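Long-range contacts in putative serine phosphatase (Pseudomonas aeruginosa, PDB 6K4E), which probably removes phosphate from phosphothreonine or phosphoserine as a magnesium-dependent PP2C-type phosphatase in a signalling pathway that controls biofilm formation: residues L194-G199 and P229-Y234; H81-W86 and I295-F300; L185-A190 and R221-P226. All coordinates share one frame; numbering follows the deposited sequence.

Interaction 1 (L194-G199 and P229-Y234); sequences LYASDG and PGWTFY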
loop_
_atom_site.group_PDB
_atom_site.type_symbol
_atom_site.label_atom_id
_atom_site.label_comp_id
_atom_site.label_asym_id
_atom_site.label_seq_id
_atom_site.Cartn_x
_atom_site.Cartn_y
_atom_site.Cartn_z
ATOM N N LEU B 194 -8.778 5.289 -23.795
ATOM C CA LEU B 194 -10.055 4.609 -23.791
ATOM C C LEU B 194 -10.345 4.239 -25.252
ATOM O O LEU B 194 -10.372 5.103 -26.115
ATOM C CB LEU B 194 -11.184 5.456 -23.194
ATOM C CG LEU B 194 -12.598 4.839 -23.278
ATOM C CD1 LEU B 194 -12.775 3.705 -22.310
ATOM C CD2 LEU B 194 -13.618 5.858 -23.013
ATOM N N TYR B 195 -10.504 2.941 -25.528
ATOM C CA TYR B 195 -10.828 2.450 -26.838
ATOM C C TYR B 195 -12.345 2.167 -26.814
ATOM O O TYR B 195 -12.871 1.756 -25.784
ATOM C CB TYR B 195 -10.061 1.161 -27.094
ATOM C CG TYR B 195 -8.658 1.362 -27.613
ATOM C CD1 TYR B 195 -8.414 1.518 -28.975
ATOM C CD2 TYR B 195 -7.559 1.337 -26.751
ATOM C CE1 TYR B 195 -7.124 1.693 -29.465
ATOM C CE2 TYR B 195 -6.260 1.511 -27.231
ATOM C CZ TYR B 195 -6.049 1.689 -28.594
ATOM O OH TYR B 195 -4.782 1.801 -29.112
ATOM N N ALA B 196 -13.048 2.460 -27.908
ATOM C CA ALA B 196 -14.497 2.227 -28.047
ATOM C C ALA B 196 -14.731 1.661 -29.413
ATOM O O ALA B 196 -14.115 2.128 -30.371
ATOM C CB ALA B 196 -15.272 3.526 -27.910
ATOM N N SER B 197 -15.611 0.665 -29.516
ATOM C CA SER B 197 -15.917 0.047 -30.788
ATOM C C SER B 197 -17.355 -0.488 -30.858
ATOM O O SER B 197 -17.884 -0.997 -29.873
ATOM C CB SER B 197 -14.912 -1.050 -31.113
ATOM O OG SER B 197 -15.151 -1.475 -32.439
ATOM N N ASP B 198 -17.974 -0.364 -32.034
ATOM C CA ASP B 198 -19.313 -0.899 -32.275
ATOM C C ASP B 198 -19.242 -2.126 -33.209
ATOM O O ASP B 198 -20.281 -2.638 -33.633
ATOM C CB ASP B 198 -20.249 0.195 -32.822
ATOM C CG ASP B 198 -19.873 0.753 -34.197
ATOM O OD1 ASP B 198 -18.721 0.534 -34.641
ATOM O OD2 ASP B 198 -20.714 1.439 -34.809
ATOM N N GLY B 199 -18.013 -2.569 -33.504
ATOM C CA GLY B 199 -17.715 -3.679 -34.401
ATOM C C GLY B 199 -17.439 -3.222 -35.819
ATOM O O GLY B 199 -17.046 -4.035 -36.657
ATOM N N PRO B 229 -25.747 3.222 -27.561
ATOM C CA PRO B 229 -25.873 1.764 -27.358
ATOM C C PRO B 229 -25.203 0.975 -28.493
ATOM O O PRO B 229 -25.092 1.465 -29.616
ATOM C CB PRO B 229 -27.393 1.538 -27.345
ATOM C CG PRO B 229 -28.009 2.905 -27.185
ATOM C CD PRO B 229 -27.058 3.822 -27.887
ATOM N N GLY B 230 -24.756 -0.234 -28.183
ATOM C CA GLY B 230 -24.082 -1.094 -29.155
ATOM C C GLY B 230 -22.580 -0.881 -29.217
ATOM O O GLY B 230 -21.909 -1.389 -30.119
ATOM N N TRP B 231 -22.045 -0.158 -28.220
ATOM C CA TRP B 231 -20.625 0.155 -28.089
ATOM C C TRP B 231 -19.992 -0.554 -26.923
ATOM O O TRP B 231 -20.526 -0.549 -25.806
ATOM C CB TRP B 231 -20.411 1.695 -27.974
ATOM C CG TRP B 231 -20.606 2.412 -29.273
ATOM C CD1 TRP B 231 -21.794 2.702 -29.883
ATOM C CD2 TRP B 231 -19.576 2.872 -30.152
ATOM N NE1 TRP B 231 -21.567 3.325 -31.082
ATOM C CE2 TRP B 231 -20.211 3.455 -31.269
ATOM C CE3 TRP B 231 -18.160 2.851 -30.102
ATOM C CZ2 TRP B 231 -19.485 4.011 -32.329
ATOM C CZ3 TRP B 231 -17.439 3.398 -31.154
ATOM C CH2 TRP B 231 -18.097 3.966 -32.253
ATOM N N THR B 232 -18.811 -1.139 -27.173
ATOM C CA THR B 232 -18.004 -1.796 -26.141
ATOM C C THR B 232 -16.800 -0.893 -25.923
ATOM O O THR B 232 -16.256 -0.362 -26.890
ATOM C CB THR B 232 -17.641 -3.259 -26.516
ATOM O OG1 THR B 232 -18.829 -3.941 -26.905
ATOM C CG2 THR B 232 -17.042 -4.014 -25.355
ATOM N N PHE B 233 -16.444 -0.668 -24.659
ATOM C CA PHE B 233 -15.350 0.199 -24.244
ATOM C C PHE B 233 -14.270 -0.655 -23.644
ATOM O O PHE B 233 -14.565 -1.747 -23.155
ATOM C CB PHE B 233 -15.828 1.274 -23.243
ATOM C CG PHE B 233 -16.847 2.226 -23.825
ATOM C CD1 PHE B 233 -18.203 1.922 -23.792
ATOM C CD2 PHE B 233 -16.447 3.385 -24.481
ATOM C CE1 PHE B 233 -19.140 2.767 -24.381
ATOM C CE2 PHE B 233 -17.391 4.233 -25.076
ATOM C CZ PHE B 233 -18.731 3.922 -25.003
ATOM N N TYR B 234 -13.000 -0.216 -23.786
ATOM C CA TYR B 234 -11.859 -1.006 -23.359
ATOM C C TYR B 234 -10.830 -0.129 -22.751
ATOM O O TYR B 234 -10.387 0.836 -23.366
ATOM C CB TYR B 234 -11.207 -1.740 -24.548
ATOM C CG TYR B 234 -12.157 -2.581 -25.354
ATOM C CD1 TYR B 234 -12.891 -2.027 -26.401
ATOM C CD2 TYR B 234 -12.323 -3.941 -25.079
ATOM C CE1 TYR B 234 -13.764 -2.807 -27.157
ATOM C CE2 TYR B 234 -13.229 -4.716 -25.799
ATOM C CZ TYR B 234 -13.920 -4.147 -26.851
ATOM O OH TYR B 234 -14.789 -4.904 -27.562
#

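Interaction 2 (H81-W86 and I295-F300); sequences HHFILW and ILSFRF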
loop_
_atom_site.group_PDB
_atom_site.type_symbol
_atom_site.label_atom_id
_atom_site.label_comp_id
_atom_site.label_asym_id
_atom_site.label_seq_id
_atom_site.Cartn_x
_atom_site.Cartn_y
_atom_site.Cartn_z
ATOM N N HIS B 81 -21.986 -7.414 -18.893
ATOM C CA HIS B 81 -21.734 -6.163 -19.587
ATOM C C HIS B 81 -20.382 -5.598 -19.161
ATOM O O HIS B 81 -20.152 -4.385 -19.195
ATOM C CB HIS B 81 -22.903 -5.195 -19.437
ATOM C CG HIS B 81 -23.974 -5.452 -20.444
ATOM N ND1 HIS B 81 -24.214 -4.565 -21.484
ATOM C CD2 HIS B 81 -24.794 -6.520 -20.578
ATOM C CE1 HIS B 81 -25.191 -5.106 -22.195
ATOM N NE2 HIS B 81 -25.573 -6.285 -21.693
ATOM N N HIS B 82 -19.485 -6.526 -18.726
ATOM C CA HIS B 82 -18.093 -6.262 -18.402
ATOM C C HIS B 82 -17.280 -7.533 -18.571
ATOM O O HIS B 82 -17.842 -8.629 -18.535
ATOM C CB HIS B 82 -17.927 -5.701 -16.956
ATOM C CG HIS B 82 -17.448 -6.702 -15.952
ATOM N ND1 HIS B 82 -18.300 -7.684 -15.445
ATOM C CD2 HIS B 82 -16.214 -6.863 -15.410
ATOM C CE1 HIS B 82 -17.549 -8.425 -14.643
ATOM N NE2 HIS B 82 -16.287 -7.976 -14.589
ATOM N N PHE B 83 -15.941 -7.382 -18.662
ATOM C CA PHE B 83 -14.992 -8.485 -18.592
ATOM C C PHE B 83 -13.694 -7.958 -18.026
ATOM O O PHE B 83 -13.408 -6.770 -18.164
ATOM C CB PHE B 83 -14.814 -9.268 -19.900
ATOM C CG PHE B 83 -13.927 -8.675 -20.976
ATOM C CD1 PHE B 83 -12.542 -8.585 -20.791
ATOM C CD2 PHE B 83 -14.452 -8.341 -22.222
ATOM C CE1 PHE B 83 -11.724 -8.087 -21.795
ATOM C CE2 PHE B 83 -13.625 -7.866 -23.236
ATOM C CZ PHE B 83 -12.269 -7.739 -23.017
ATOM N N ILE B 84 -12.950 -8.823 -17.321
ATOM C CA ILE B 84 -11.677 -8.460 -16.711
ATOM C C ILE B 84 -10.614 -9.412 -17.146
ATOM O O ILE B 84 -10.811 -10.629 -17.131
ATOM C CB ILE B 84 -11.758 -8.313 -15.150
ATOM C CG1 ILE B 84 -10.405 -7.895 -14.541
ATOM C CG2 ILE B 84 -12.319 -9.521 -14.452
ATOM C CD1 ILE B 84 -9.859 -6.519 -15.052
ATOM N N LEU B 85 -9.514 -8.861 -17.571
ATOM C CA LEU B 85 -8.326 -9.626 -17.934
ATOM C C LEU B 85 -7.245 -9.063 -17.010
ATOM O O LEU B 85 -6.931 -7.877 -17.093
ATOM C CB LEU B 85 -7.970 -9.400 -19.418
ATOM C CG LEU B 85 -7.196 -10.514 -20.143
ATOM C CD1 LEU B 85 -6.965 -10.144 -21.614
ATOM C CD2 LEU B 85 -5.830 -10.810 -19.474
ATOM N N TRP B 86 -6.763 -9.859 -16.059
ATOM C CA TRP B 86 -5.772 -9.335 -15.121
ATOM C C TRP B 86 -4.719 -10.374 -14.887
ATOM O O TRP B 86 -4.996 -11.365 -14.234
ATOM C CB TRP B 86 -6.435 -8.915 -13.801
ATOM C CG TRP B 86 -5.485 -8.285 -12.823
ATOM C CD1 TRP B 86 -4.967 -7.026 -12.873
ATOM C CD2 TRP B 86 -4.954 -8.896 -11.638
ATOM N NE1 TRP B 86 -4.139 -6.810 -11.785
ATOM C CE2 TRP B 86 -4.138 -7.932 -10.996
ATOM C CE3 TRP B 86 -5.122 -10.150 -11.028
ATOM C CZ2 TRP B 86 -3.510 -8.183 -9.770
ATOM C CZ3 TRP B 86 -4.470 -10.407 -9.831
ATOM C CH2 TRP B 86 -3.673 -9.432 -9.220
ATOM N N ILE B 295 -6.880 -5.664 -18.879
ATOM C CA ILE B 295 -7.878 -5.171 -19.803
ATOM C C ILE B 295 -9.199 -5.182 -19.041
ATOM O O ILE B 295 -9.668 -6.237 -18.650
ATOM C CB ILE B 295 -7.991 -5.908 -21.173
ATOM C CG1 ILE B 295 -6.666 -5.909 -21.933
ATOM C CG2 ILE B 295 -9.140 -5.301 -22.024
ATOM C CD1 ILE B 295 -6.812 -6.496 -23.387
ATOM N N LEU B 296 -9.786 -4.006 -18.849
ATOM C CA LEU B 296 -11.092 -3.869 -18.233
ATOM C C LEU B 296 -12.031 -3.347 -19.300
ATOM O O LEU B 296 -11.797 -2.291 -19.896
ATOM C CB LEU B 296 -11.047 -2.958 -16.987
ATOM C CG LEU B 296 -12.319 -2.845 -16.131
ATOM C CD1 LEU B 296 -13.029 -4.189 -15.958
ATOM C CD2 LEU B 296 -12.017 -2.182 -14.808
ATOM N N SER B 297 -13.040 -4.163 -19.619
ATOM C CA SER B 297 -13.990 -3.825 -20.653
ATOM C C SER B 297 -15.346 -3.716 -20.060
ATOM O O SER B 297 -15.629 -4.392 -19.085
ATOM C CB SER B 297 -13.960 -4.859 -21.774
ATOM O OG SER B 297 -14.901 -4.584 -22.799
ATOM N N PHE B 298 -16.168 -2.833 -20.636
ATOM C CA PHE B 298 -17.540 -2.512 -20.237
ATOM C C PHE B 298 -18.357 -2.096 -21.445
ATOM O O PHE B 298 -17.810 -1.594 -22.416
ATOM C CB PHE B 298 -17.553 -1.440 -19.143
ATOM C CG PHE B 298 -16.900 -0.118 -19.479
ATOM C CD1 PHE B 298 -15.518 0.041 -19.401
ATOM C CD2 PHE B 298 -17.666 0.984 -19.812
ATOM C CE1 PHE B 298 -14.916 1.283 -19.682
ATOM C CE2 PHE B 298 -17.061 2.215 -20.097
ATOM C CZ PHE B 298 -15.691 2.366 -20.017
ATOM N N ARG B 299 -19.657 -2.367 -21.428
ATOM C CA ARG B 299 -20.494 -2.077 -22.578
ATOM C C ARG B 299 -21.767 -1.350 -22.178
ATOM O O ARG B 299 -22.343 -1.653 -21.134
ATOM C CB ARG B 299 -20.809 -3.399 -23.310
ATOM C CG ARG B 299 -21.835 -3.289 -24.421
ATOM C CD ARG B 299 -21.838 -4.517 -25.265
ATOM N NE ARG B 299 -23.012 -4.566 -26.131
ATOM C CZ ARG B 299 -22.978 -4.431 -27.451
ATOM N NH1 ARG B 299 -21.825 -4.211 -28.074
ATOM N NH2 ARG B 299 -24.096 -4.511 -28.160
ATOM N N PHE B 300 -22.202 -0.385 -23.021
ATOM C CA PHE B 300 -23.459 0.320 -22.811
ATOM C C PHE B 300 -24.522 -0.249 -23.734
ATOM O O PHE B 300 -24.292 -0.392 -24.934
ATOM C CB PHE B 300 -23.340 1.860 -22.930
ATOM C CG PHE B 300 -24.633 2.554 -22.533
ATOM C CD1 PHE B 300 -25.041 2.594 -21.199
ATOM C CD2 PHE B 300 -25.480 3.090 -23.502
ATOM C CE1 PHE B 300 -26.262 3.174 -20.842
ATOM C CE2 PHE B 300 -26.701 3.667 -23.143
ATOM C CZ PHE B 300 -27.085 3.709 -21.817
#

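Interaction 3 (L185-A190 and R221-P226); sequences LAFAGA and RNIEVP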
loop_
_atom_site.group_PDB
_atom_site.type_symbol
_atom_site.label_atom_id
_atom_site.label_comp_id
_atom_site.label_asym_id
_atom_site.label_seq_id
_atom_site.Cartn_x
_atom_site.Cartn_y
_atom_site.Cartn_z
ATOM N N LEU B 185 -20.428 9.836 -21.410
ATOM C CA LEU B 185 -19.249 9.279 -20.769
ATOM C C LEU B 185 -18.204 10.370 -20.593
ATOM O O LEU B 185 -18.043 11.206 -21.481
ATOM C CB LEU B 185 -18.739 8.192 -21.736
ATOM C CG LEU B 185 -17.590 7.309 -21.353
ATOM C CD1 LEU B 185 -17.839 5.890 -21.849
ATOM C CD2 LEU B 185 -16.278 7.844 -21.934
ATOM N N ALA B 186 -17.497 10.364 -19.441
ATOM C CA ALA B 186 -16.414 11.311 -19.226
ATOM C C ALA B 186 -15.167 10.479 -19.015
ATOM O O ALA B 186 -15.203 9.542 -18.231
ATOM C CB ALA B 186 -16.697 12.184 -18.008
ATOM N N PHE B 187 -14.102 10.761 -19.751
ATOM C CA PHE B 187 -12.845 10.025 -19.627
ATOM C C PHE B 187 -11.675 10.964 -19.372
ATOM O O PHE B 187 -11.586 12.023 -19.982
ATOM C CB PHE B 187 -12.569 9.170 -20.907
ATOM C CG PHE B 187 -11.131 8.693 -21.044
ATOM C CD1 PHE B 187 -10.614 7.713 -20.194
ATOM C CD2 PHE B 187 -10.278 9.270 -21.974
ATOM C CE1 PHE B 187 -9.266 7.331 -20.279
ATOM C CE2 PHE B 187 -8.945 8.871 -22.063
ATOM C CZ PHE B 187 -8.456 7.899 -21.233
ATOM N N ALA B 188 -10.765 10.566 -18.496
ATOM C CA ALA B 188 -9.521 11.307 -18.257
ATOM C C ALA B 188 -8.429 10.287 -18.031
ATOM O O ALA B 188 -8.629 9.348 -17.277
ATOM C CB ALA B 188 -9.650 12.243 -17.065
ATOM N N GLY B 189 -7.312 10.452 -18.720
ATOM C CA GLY B 189 -6.199 9.516 -18.635
ATOM C C GLY B 189 -4.814 10.118 -18.627
ATOM O O GLY B 189 -4.588 11.179 -19.206
ATOM N N ALA B 190 -3.887 9.454 -17.924
ATOM C CA ALA B 190 -2.467 9.796 -17.874
ATOM C C ALA B 190 -1.749 8.572 -18.459
ATOM O O ALA B 190 -1.669 7.544 -17.792
ATOM C CB ALA B 190 -2.031 10.030 -16.436
ATOM N N ARG B 221 -7.920 17.056 -17.875
ATOM C CA ARG B 221 -9.190 17.488 -18.443
ATOM C C ARG B 221 -9.982 16.241 -18.867
ATOM O O ARG B 221 -9.390 15.224 -19.229
ATOM C CB ARG B 221 -8.905 18.415 -19.644
ATOM C CG ARG B 221 -10.138 19.021 -20.326
ATOM C CD ARG B 221 -9.817 19.740 -21.637
ATOM N NE ARG B 221 -9.223 18.853 -22.645
ATOM C CZ ARG B 221 -9.915 18.101 -23.497
ATOM N NH1 ARG B 221 -11.244 18.113 -23.481
ATOM N NH2 ARG B 221 -9.284 17.328 -24.371
ATOM N N ASN B 222 -11.316 16.306 -18.774
ATOM C CA ASN B 222 -12.209 15.240 -19.199
ATOM C C ASN B 222 -12.557 15.370 -20.677
ATOM O O ASN B 222 -12.721 16.473 -21.192
ATOM C CB ASN B 222 -13.490 15.273 -18.387
ATOM C CG ASN B 222 -13.278 14.889 -16.959
ATOM O OD1 ASN B 222 -12.533 13.968 -16.663
ATOM N ND2 ASN B 222 -13.907 15.605 -16.048
ATOM N N ILE B 223 -12.679 14.223 -21.339
ATOM C CA ILE B 223 -13.112 14.114 -22.710
ATOM C C ILE B 223 -14.497 13.522 -22.578
ATOM O O ILE B 223 -14.654 12.404 -22.087
ATOM C CB ILE B 223 -12.153 13.244 -23.557
ATOM C CG1 ILE B 223 -10.756 13.918 -23.647
ATOM C CG2 ILE B 223 -12.757 12.975 -24.962
ATOM C CD1 ILE B 223 -9.606 12.967 -24.046
ATOM N N GLU B 224 -15.489 14.265 -23.024
ATOM C CA GLU B 224 -16.871 13.845 -22.889
ATOM C C GLU B 224 -17.476 13.493 -24.199
ATOM O O GLU B 224 -17.537 14.323 -25.103
ATOM C CB GLU B 224 -17.701 14.884 -22.137
ATOM C CG GLU B 224 -17.242 15.113 -20.713
ATOM C CD GLU B 224 -17.909 16.316 -20.090
ATOM O OE1 GLU B 224 -17.442 17.451 -20.338
ATOM O OE2 GLU B 224 -18.922 16.125 -19.381
ATOM N N VAL B 225 -17.905 12.240 -24.305
ATOM C CA VAL B 225 -18.504 11.705 -25.506
ATOM C C VAL B 225 -19.944 11.267 -25.287
ATOM O O VAL B 225 -20.267 10.815 -24.192
ATOM C CB VAL B 225 -17.657 10.585 -26.173
ATOM C CG1 VAL B 225 -16.386 11.155 -26.818
ATOM C CG2 VAL B 225 -17.346 9.439 -25.207
ATOM N N PRO B 226 -20.822 11.350 -26.313
ATOM C CA PRO B 226 -22.176 10.805 -26.144
ATOM C C PRO B 226 -22.055 9.301 -25.892
ATOM O O PRO B 226 -21.074 8.676 -26.300
ATOM C CB PRO B 226 -22.851 11.107 -27.490
ATOM C CG PRO B 226 -21.750 11.280 -28.451
ATOM C CD PRO B 226 -20.610 11.846 -27.694
HETATM O O HOH W 1 -7.301 13.420 -20.239
#

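Interaction 1 (L194-G199 and P229-Y234)
Y234 and W231, on strand 231-236, bury the most surface against L194-G199, and each meets its partner differently. Y234 pairs with Y195 through two backbone hydrogen bonds, the straighter running from Y195 N to Y234 O (3.0 Å, 173° at the hydrogen). The two tyrosines point to the same side of the sheet and touch at their roots, CB to CB at 4.0 Å. From there the Y195 ring swings away, while the Y234 ring turns its edge to Y195 O and, more loosely, S197 CB. W231 works at the far end of the ladder. With CG anti to its carbonyl carbon (chi1 -74°), its indole lies alongside D198, whose CB sits over one face, 3.8 Å from the centroid of the five-membered ring, a CH-pi contact. The carboxylate is stacked on the same ring system, only 20° from its plane, and its OD1 accepts from the backbone N of E200 and E201. The indole also reaches A196, where CE3 lies 3.7 Å from A196 CB, and that methyl group also touches F233 CE2 at 3.6 Å. S197 and T232 exchange a second pair of backbone bonds between these ends. This antiparallel ladder lies inside one of the two main sheets, between strands 202-205 and 293-300, and helix 254-264 packs on its tyrosine face, where Y195 meets F257 edge-to-face.

Interaction 2 (H81-W86 and I295-F300)
H81 O accepts a hydrogen bond from R299 N at 3.1 Å. The H81 ring, CG anti to the carbonyl carbon, presents ND1 in plane to R299 O for a weak hydrogen bond of 3.5 Å. H82 follows in a non-hydrogen-bonded pair with F298; its CA lies 3.2 Å from S297 O, and its ND1 hydrogen-bonds to G79 O. F83 and S297 exchange two backbone bonds and make the closest contact between side chains. With CG between the backbone N and the carbonyl carbon (chi1 79°), the ring lies over S297, whose CB is 3.5 Å from the ring centroid, a CH-pi contact displaced toward the rim. The rim atom CE1 touches I295 CG2 at 3.8 Å. Such antiparallel pairing joins the first strand of the PP2C fold to the last, with helix 269-284 covering the F83 face, where F276 meets the phenyl ring nearly at right angles. Next comes I84, whose CD1 reaches L296 CD1 on the other face at 4.0 Å; there L296 also packs on strand 105-113. L85 closes the ladder, L85 N to I295 O and I295 N to L85 O both 2.8 Å, the two side chains side by side.

Interaction 3 (L185-A190 and R221-P226)
At the border of one sheet of the PP2C beta sandwich, an antiparallel strand pair joins L185-A190 to R221-P226; within this chain 223-226 is an outermost strand and 184-190 its neighbour. Four backbone hydrogen bonds tie them. L185 N gives a nearly straight bond to V225 O (3.0 Å, 175°), and V225 N returns one to L185 O. F187 and I223 repeat the exchange two residues on, with I223 N to F187 O the shorter at 2.8 Å. The side chains of these two pairs face the other sheet, where L185 and F187 pack on L194, and F187, I223 and V225 on L205. L185 and V225 lie alongside each other, CD2 to CG2 at 3.8 Å, whereas I223 CD1 comes obliquely to the F187 ring. With CG anti to the backbone N (chi1 163°), the phenyl group leans along its own strand toward G189, whose N lies over one face, offset toward the rim. The reverse face carries A186, A188, N222 and E224. There A186 CB meets E224 CG at 4.0 Å, and helix 143-157 packs on A186 and A188 through P143. N222 is fixed at both ends of its amide, OD1 by A144 N and ND2 by D142, and OD1 also touches A188 CB at 3.4 Å. Beyond the last direct bond a water donates to R221 O at 2.9 Å and accepts weakly from G189 N.

In the fold
Interactions 1 and 2 belong to one sheet and interaction 3 to the other, so the three together sample both layers of the sandwich. Interactions 1 and 2 are largely buried and are coupled directly, since their strands 231-236 and 293-300 are neighbours: F233 N bonds to F298 O, and F233 O to S297 OG. Interaction 3, at a sheet border, is only partly buried and has exposed E224 and a bridging water. Its L185 nevertheless reaches across the interface to L194 and F233 of interaction 1, and to F298 of interaction 2. Aromatic faces carry CH-pi contacts in the first two, whereas aliphatic packing dominates the third.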